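Local coordinates for Two-component response regulator yesN (Fusobacterium nucleatum, PDB 3LSG), which is a two-component response regulator whose C-terminal AraC-type helix-turn-helix domain, the part crystallised here, probably binds DNA in a sequence-specific way to control transcription, at residues M57-A60 with K61-L64; V83-F86 with I87-K91. All blocks are in the same frame, centred on the assembly; numbering follows the deposited sequence.

Contact 1 (M57-A60 with K61-L64); sequences MEKA and KLLL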
loop_
_atom_site.group_PDB
_atom_site.type_symbol
_atom_site.label_atom_id
_atom_site.label_comp_id
_atom_site.label_asym_id
_atom_site.label_seq_id
_atom_site.Cartn_x
_atom_site.Cartn_y
_atom_site.Cartn_z
HETATM N N MSE A 57 3.323 8.061 9.499
HETATM C CA MSE A 57 2.344 8.512 10.488
HETATM C C MSE A 57 2.975 9.435 11.538
HETATM O O MSE A 57 2.381 10.432 11.959
HETATM C CB MSE A 57 1.686 7.310 11.187
HETATM C CG MSE A 57 0.800 6.443 10.284
HETATM SE SE MSE A 57 -0.607 7.426 9.338
HETATM C CE MSE A 57 0.310 8.020 7.724
ATOM N N GLU A 58 4.183 9.094 11.972
ATOM C CA GLU A 58 4.871 9.930 12.934
ATOM C C GLU A 58 5.158 11.311 12.351
ATOM O O GLU A 58 4.991 12.313 13.037
ATOM C CB GLU A 58 6.130 9.236 13.468
ATOM C CG GLU A 58 5.768 8.052 14.379
ATOM C CD GLU A 58 6.945 7.163 14.784
ATOM O OE1 GLU A 58 8.046 7.271 14.196
ATOM O OE2 GLU A 58 6.750 6.333 15.698
ATOM N N LYS A 59 5.546 11.366 11.079
ATOM C CA LYS A 59 5.758 12.647 10.415
ATOM C C LYS A 59 4.417 13.379 10.240
ATOM O O LYS A 59 4.342 14.583 10.414
ATOM C CB LYS A 59 6.455 12.451 9.069
ATOM C CG LYS A 59 6.803 13.729 8.311
ATOM C CD LYS A 59 7.598 14.699 9.179
ATOM C CE LYS A 59 8.308 15.764 8.325
ATOM N NZ LYS A 59 9.128 16.696 9.148
ATOM N N ALA A 60 3.352 12.641 9.942
ATOM C CA ALA A 60 2.039 13.255 9.789
ATOM C C ALA A 60 1.636 13.917 11.101
ATOM O O ALA A 60 1.173 15.059 11.125
ATOM C CB ALA A 60 1.021 12.220 9.381
ATOM N N LYS A 61 1.827 13.187 12.196
ATOM C CA LYS A 61 1.573 13.714 13.532
ATOM C C LYS A 61 2.308 15.032 13.756
ATOM O O LYS A 61 1.726 16.023 14.188
ATOM C CB LYS A 61 2.006 12.694 14.590
ATOM C CG LYS A 61 1.915 13.219 16.025
ATOM C CD LYS A 61 2.338 12.165 17.044
ATOM C CE LYS A 61 2.662 12.797 18.392
ATOM N NZ LYS A 61 2.978 11.755 19.414
ATOM N N LEU A 62 3.596 15.035 13.448
ATOM C CA LEU A 62 4.427 16.217 13.623
ATOM C C LEU A 62 3.867 17.415 12.848
ATOM O O LEU A 62 3.707 18.505 13.395
ATOM C CB LEU A 62 5.874 15.903 13.212
ATOM C CG LEU A 62 6.917 17.012 13.277
ATOM C CD1 LEU A 62 6.901 17.698 14.643
ATOM C CD2 LEU A 62 8.316 16.477 12.960
ATOM N N LEU A 63 3.555 17.212 11.580
ATOM C CA LEU A 63 3.029 18.299 10.757
ATOM C C LEU A 63 1.663 18.808 11.232
ATOM O O LEU A 63 1.396 20.015 11.227
ATOM C CB LEU A 63 2.940 17.845 9.302
ATOM C CG LEU A 63 4.278 17.527 8.632
ATOM C CD1 LEU A 63 4.044 16.906 7.270
ATOM C CD2 LEU A 63 5.130 18.777 8.488
ATOM N N LEU A 64 0.789 17.890 11.628
ATOM C CA LEU A 64 -0.515 18.284 12.154
ATOM C C LEU A 64 -0.409 19.202 13.369
ATOM O O LEU A 64 -1.168 20.145 13.495
ATOM C CB LEU A 64 -1.318 17.064 12.548
ATOM C CG LEU A 64 -1.818 16.254 11.366
ATOM C CD1 LEU A 64 -2.277 14.908 11.851
ATOM C CD2 LEU A 64 -2.959 17.014 10.681
#
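Met57 to Ala60 and Lys61 to Leu64 form consecutive turns of helix 48-66, joined by four i to i+4 backbone hydrogen bonds, from Lys61 N to Met57 O (2.8 Å) through Leu64 N to Ala60 O (2.9 Å). Along the outer flank the Lys59 and Leu62 side chains slant across each other. Lys59 bends at its second torsion (chi2 53°), which carries its ammonium end forward, toward the next turn, where NZ lies 3.9 Å from CD2 of Leu62. Leu63 and Leu64 settle instead over the carbonyls of the turn before: Leu63 CG is 3.4 Å from Lys59 O, and Leu64 CG is 3.2 Å from Ala60 O. The carboxylate of Glu58 turns to the preceding turn, OE2 bonding to Gln54 NE2. Met57 (present as selenomethionine), Ala60 and Leu64 make an apolar stripe one helical turn apart. Leu64 O also accepts a bond from Arg102 NE. Helix 48-66 corresponds to the long linker between the two helix-turn-helix halves of AraC-type domains. From the second half, helix 83-94 packs on this stripe through Phe86, Phe90 and Tyr93, helix 71-77 places Ile74 against Ala60, Leu63 and Leu64, and Pro98 of helix 98-101 meets Leu64.

Contact 2 (V83-F86 with I87-K91); sequences VNYF and ITKFK. With PO4 (phosphate ion), chain F.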
loop_
_atom_site.group_PDB
_atom_site.type_symbol
_atom_site.label_atom_id
_atom_site.label_comp_id
_atom_site.label_asym_id
_atom_site.label_seq_id
_atom_site.Cartn_x
_atom_site.Cartn_y
_atom_site.Cartn_z
ATOM N N VAL A 83 -5.079 11.654 -0.702
ATOM C CA VAL A 83 -5.396 12.224 0.616
ATOM C C VAL A 83 -6.422 11.395 1.403
ATOM O O VAL A 83 -6.358 11.315 2.612
ATOM C CB VAL A 83 -5.876 13.690 0.518
ATOM C CG1 VAL A 83 -7.125 13.807 -0.350
ATOM C CG2 VAL A 83 -6.141 14.269 1.897
ATOM N N ASN A 84 -7.382 10.782 0.723
ATOM C CA ASN A 84 -8.370 9.996 1.453
ATOM C C ASN A 84 -7.811 8.679 1.961
ATOM O O ASN A 84 -8.182 8.220 3.038
ATOM C CB ASN A 84 -9.622 9.778 0.622
ATOM C CG ASN A 84 -10.420 11.046 0.474
ATOM O OD1 ASN A 84 -10.622 11.775 1.448
ATOM N ND2 ASN A 84 -10.861 11.332 -0.739
ATOM N N TYR A 85 -6.896 8.090 1.200
ATOM C CA TYR A 85 -6.214 6.886 1.654
ATOM C C TYR A 85 -5.334 7.222 2.856
ATOM O O TYR A 85 -5.319 6.501 3.839
ATOM C CB TYR A 85 -5.388 6.253 0.530
ATOM C CG TYR A 85 -4.960 4.826 0.842
ATOM C CD1 TYR A 85 -5.907 3.814 1.019
ATOM C CD2 TYR A 85 -3.618 4.497 0.965
ATOM C CE1 TYR A 85 -5.523 2.515 1.308
ATOM C CE2 TYR A 85 -3.215 3.202 1.244
ATOM C CZ TYR A 85 -4.168 2.212 1.415
ATOM O OH TYR A 85 -3.755 0.922 1.693
ATOM N N PHE A 86 -4.596 8.321 2.765
ATOM C CA PHE A 86 -3.879 8.864 3.922
ATOM C C PHE A 86 -4.767 8.985 5.168
ATOM O O PHE A 86 -4.393 8.555 6.247
ATOM C CB PHE A 86 -3.265 10.237 3.610
ATOM C CG PHE A 86 -2.861 11.019 4.856
ATOM C CD1 PHE A 86 -1.795 10.595 5.650
ATOM C CD2 PHE A 86 -3.549 12.148 5.233
ATOM C CE1 PHE A 86 -1.430 11.298 6.800
ATOM C CE2 PHE A 86 -3.182 12.867 6.372
ATOM C CZ PHE A 86 -2.130 12.444 7.151
ATOM N N ILE A 87 -5.949 9.567 5.012
ATOM C CA ILE A 87 -6.860 9.720 6.144
ATOM C C ILE A 87 -7.270 8.361 6.733
ATOM O O ILE A 87 -7.311 8.196 7.955
ATOM C CB ILE A 87 -8.106 10.543 5.742
ATOM C CG1 ILE A 87 -7.768 12.042 5.660
ATOM C CG2 ILE A 87 -9.242 10.326 6.736
ATOM C CD1 ILE A 87 -8.794 12.841 4.828
ATOM N N THR A 88 -7.544 7.378 5.869
ATOM C CA THR A 88 -7.913 6.052 6.349
ATOM C C THR A 88 -6.771 5.354 7.094
ATOM O O THR A 88 -7.017 4.666 8.088
ATOM C CB THR A 88 -8.427 5.120 5.229
ATOM O OG1 THR A 88 -7.339 4.751 4.373
ATOM C CG2 THR A 88 -9.522 5.798 4.419
ATOM N N LYS A 89 -5.534 5.517 6.624
ATOM C CA LYS A 89 -4.402 4.902 7.320
ATOM C C LYS A 89 -4.182 5.596 8.666
ATOM O O LYS A 89 -3.945 4.943 9.677
ATOM C CB LYS A 89 -3.118 4.953 6.471
ATOM C CG LYS A 89 -3.093 3.993 5.272
ATOM C CD LYS A 89 -3.099 2.543 5.742
ATOM C CE LYS A 89 -2.757 1.580 4.623
ATOM N NZ LYS A 89 -3.001 0.165 5.041
ATOM N N PHE A 90 -4.253 6.931 8.668
ATOM C CA PHE A 90 -4.048 7.709 9.875
ATOM C C PHE A 90 -5.076 7.300 10.928
ATOM O O PHE A 90 -4.746 7.111 12.104
ATOM C CB PHE A 90 -4.188 9.207 9.574
ATOM C CG PHE A 90 -3.792 10.092 10.725
ATOM C CD1 PHE A 90 -2.529 10.668 10.775
ATOM C CD2 PHE A 90 -4.680 10.343 11.757
ATOM C CE1 PHE A 90 -2.155 11.489 11.850
ATOM C CE2 PHE A 90 -4.320 11.168 12.820
ATOM C CZ PHE A 90 -3.057 11.732 12.873
ATOM N N LYS A 91 -6.328 7.176 10.505
ATOM C CA LYS A 91 -7.387 6.832 11.433
ATOM C C LYS A 91 -7.198 5.416 11.986
ATOM O O LYS A 91 -7.521 5.141 13.126
ATOM C CB LYS A 91 -8.770 6.965 10.790
ATOM C CG LYS A 91 -9.886 6.676 11.802
ATOM C CD LYS A 91 -11.262 7.046 11.292
ATOM C CE LYS A 91 -12.311 6.730 12.348
ATOM N NZ LYS A 91 -13.692 6.852 11.825
HETATM P P PO4 F . -1.080 -1.139 2.088
HETATM O O1 PO4 F . 0.263 -1.189 2.763
HETATM O O2 PO4 F . -1.193 -2.225 1.050
HETATM O O3 PO4 F . -2.153 -1.335 3.135
HETATM O O4 PO4 F . -1.247 0.202 1.419
#
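Tyr85 has its ring swung opposite the backbone nitrogen (chi1 -165°), while Lys89, one turn on, has CG anti to the carbonyl carbon and bends once, at chi2 (-65°), before straightening, and the two side chains run alongside each other toward the same phosphate. The lysine chain passes over one face of the tyrosine ring, its CG lying above the rim, and further out CE comes within 3.2 Å of Tyr85 OH. Both polar ends then grip the ion: Tyr85 OH donates to phosphate O4 (2.6 Å), which lies in the ring plane at its edge, and Lys89 NZ donates to phosphate O3 (2.6 Å). Tyr85 and Lys89 of the second subunit bond to this phosphate as well, so an ion probably taken up from the crystallisation liquor links the two chains; the anion would be expected to offset the charge of the paired lysines. Helix 83-94, coming after helix 71-77, probably takes the recognition-helix position of the second helix-turn-helix, and carries this anion.

Tyr85 O is a double acceptor, taking the regular helical bond from Lys89 N and a 2.7 Å bond from Thr88 OG1, which satisfies the threonine hydroxyl within its own helix. Around the helix, Val83 CG2 meets Ile87 CD1 at 4.2 Å, and the amide oxygen of Asn84 borders that same methyl. Phe86 and Phe90 project in the same direction with CZ of Phe86 4.1 Å from CD1 of Phe90, their rings inclined obliquely at 60°.

Asp82 OD1 accepts from Asn84 N at the start of helix 83-94. The helix turns Phe86 and Phe90 inward onto helix 48-66 and Pro98 of helix 98-101, with Phe86 also reaching Ile74 and Ala75 of helix 71-77, whereas Val83, Asn84, Tyr85 and Lys89 pack against the second subunit.

The two contacts follow one another along the chain on different helices of the helix-turn-helix domain, contact 1 on helix 48-66 and contact 2 on helix 83-94, with helix 71-77 between them in sequence. Their centres are about 12 Å apart, yet they join in one apolar core: Leu64 CD1 reaches Phe90 CE1 at 3.4 Å, Met57 SE lies 3.5 Å from Phe90 CA, and Ala60 CB is 3.7 Å from Phe86 CE1. This packing probably fixes the second helix-turn-helix against the linking helix 48-66, setting the orientation of helix 83-94. Residues 83-91 also meet the second subunit, whereas residues 57-64 are touched by no other chain of the assembly.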